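Local coordinates for protein exonuclease (Laribacter hongkongensis, PDB 3SYY) that digests double-stranded DNA with strict 5'-to-3' polarity as an alkaline exonuclease of the lambda-exonuclease-like PD-(D/E)XK family, with magnesium ions bound in its metal site, at residues Leu88-Pro92 with Met142-Gly146. Sequence-based numbering, arbitrary orientation.
Sequences LIDHP and MACTG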
loop_
_atom_site.group_PDB
_atom_site.type_symbol
_atom_site.label_atom_id
_atom_site.label_comp_id
_atom_site.label_asym_id
_atom_site.label_seq_id
_atom_site.Cartn_x
_atom_site.Cartn_y
_atom_site.Cartn_z
ATOM N N LEU A 88 -30.079 8.792 1.244
ATOM C CA LEU A 88 -29.463 9.961 0.654
ATOM C C LEU A 88 -30.479 11.076 0.492
ATOM O O LEU A 88 -31.544 10.872 -0.061
ATOM C CB LEU A 88 -28.862 9.591 -0.698
ATOM C CG LEU A 88 -28.062 10.766 -1.235
ATOM C CD1 LEU A 88 -26.619 10.659 -0.743
ATOM C CD2 LEU A 88 -28.165 10.755 -2.725
ATOM N N ILE A 89 -30.142 12.257 0.980
ATOM C CA ILE A 89 -30.992 13.425 0.848
ATOM C C ILE A 89 -30.350 14.349 -0.168
ATOM O O ILE A 89 -29.236 14.833 0.039
ATOM C CB ILE A 89 -31.078 14.198 2.203
ATOM C CG1 ILE A 89 -31.520 13.261 3.344
ATOM C CG2 ILE A 89 -31.992 15.444 2.097
ATOM C CD1 ILE A 89 -32.881 12.713 3.139
ATOM N N ASP A 90 -31.060 14.627 -1.256
ATOM C CA ASP A 90 -30.532 15.551 -2.263
ATOM C C ASP A 90 -30.510 17.007 -1.786
ATOM O O ASP A 90 -31.356 17.435 -0.979
ATOM C CB ASP A 90 -31.293 15.343 -3.589
ATOM C CG ASP A 90 -31.032 13.960 -4.179
ATOM O OD1 ASP A 90 -29.851 13.548 -4.330
ATOM O OD2 ASP A 90 -31.994 13.248 -4.462
ATOM N N HIS A 91 -29.527 17.770 -2.226
ATOM C CA HIS A 91 -29.481 19.170 -1.874
ATOM C C HIS A 91 -30.771 19.790 -2.435
ATOM O O HIS A 91 -31.248 19.371 -3.502
ATOM C CB HIS A 91 -28.246 19.828 -2.455
ATOM C CG HIS A 91 -28.110 21.274 -2.113
ATOM N ND1 HIS A 91 -27.289 21.740 -1.097
ATOM C CD2 HIS A 91 -28.691 22.370 -2.663
ATOM C CE1 HIS A 91 -27.372 23.059 -1.041
ATOM N NE2 HIS A 91 -28.203 23.466 -1.993
ATOM N N PRO A 92 -31.401 20.696 -1.669
ATOM C CA PRO A 92 -32.703 21.218 -2.160
ATOM C C PRO A 92 -32.657 21.879 -3.574
ATOM O O PRO A 92 -33.628 21.756 -4.310
ATOM C CB PRO A 92 -33.136 22.219 -1.059
ATOM C CG PRO A 92 -31.897 22.502 -0.240
ATOM C CD PRO A 92 -31.061 21.210 -0.334
ATOM N N MET A 142 -26.120 19.387 6.825
ATOM C CA MET A 142 -27.032 20.487 7.237
ATOM C C MET A 142 -27.569 21.286 6.024
ATOM O O MET A 142 -28.779 21.546 5.925
ATOM C CB MET A 142 -26.345 21.378 8.263
ATOM C CG MET A 142 -26.344 20.672 9.625
ATOM S SD MET A 142 -25.683 21.640 10.984
ATOM C CE MET A 142 -23.930 21.314 10.981
ATOM N N ALA A 143 -26.670 21.581 5.083
ATOM C CA ALA A 143 -27.037 22.189 3.782
ATOM C C ALA A 143 -28.098 21.411 3.061
ATOM O O ALA A 143 -29.116 21.996 2.615
ATOM C CB ALA A 143 -25.836 22.351 2.909
ATOM N N CYS A 144 -27.903 20.100 2.945
ATOM C CA CYS A 144 -28.862 19.269 2.234
ATOM C C CYS A 144 -30.207 19.067 2.916
ATOM O O CYS A 144 -31.237 18.912 2.236
ATOM C CB CYS A 144 -28.285 17.919 1.880
ATOM S SG CYS A 144 -26.922 18.037 0.669
ATOM N N THR A 145 -30.217 19.045 4.244
ATOM C CA THR A 145 -31.425 18.685 4.957
ATOM C C THR A 145 -32.148 19.880 5.521
ATOM O O THR A 145 -33.267 19.720 5.986
ATOM C CB THR A 145 -31.139 17.795 6.204
ATOM O OG1 THR A 145 -30.109 18.427 6.990
ATOM C CG2 THR A 145 -30.766 16.349 5.790
ATOM N N GLY A 146 -31.491 21.032 5.580
ATOM C CA GLY A 146 -32.078 22.191 6.255
ATOM C C GLY A 146 -31.969 22.136 7.780
ATOM O O GLY A 146 -32.554 22.977 8.492
#
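Cys-144, in the last turn of helix 132-145, fits against the backbone of the edge strand 89-90 and the residue after it. Its CB lies 3.7 Å from Ile-89 O and also approaches His-91 CA. With SG anti to the carbonyl carbon (chi1 -66°), the sulfur runs on to His-91, 3.8 Å from both CA and CB, and stands at the edge of the imidazole. A small, polarisable thiol suits this place, since the two backbones come within 4.2 Å between the CA atoms of His-91 and Cys-144. The ring meets that of Phe-97 on strand 97-99, the planes about 15° apart, and the side chain also touches Glu-181 of helix 174-205.

Ile-89, about 10 Å from a bound magnesium ion, spreads both branches over the Thr-145 methyl: its CG1 and CG2 each lie 4.0 Å from Thr-145 CG2. Threonine suits both needs here, its methyl packing on Ile-89 while OG1 is hydrogen-bonded to Gln-141 O and Arg-147 N. Pro-92, which has no N-H to offer, sets CD 3.5 Å from Cys-144 O.

No hydrogen bond links 88-92 to 142-146. The helix end is therefore held against the small three-stranded sheet by van der Waals contact and close fit.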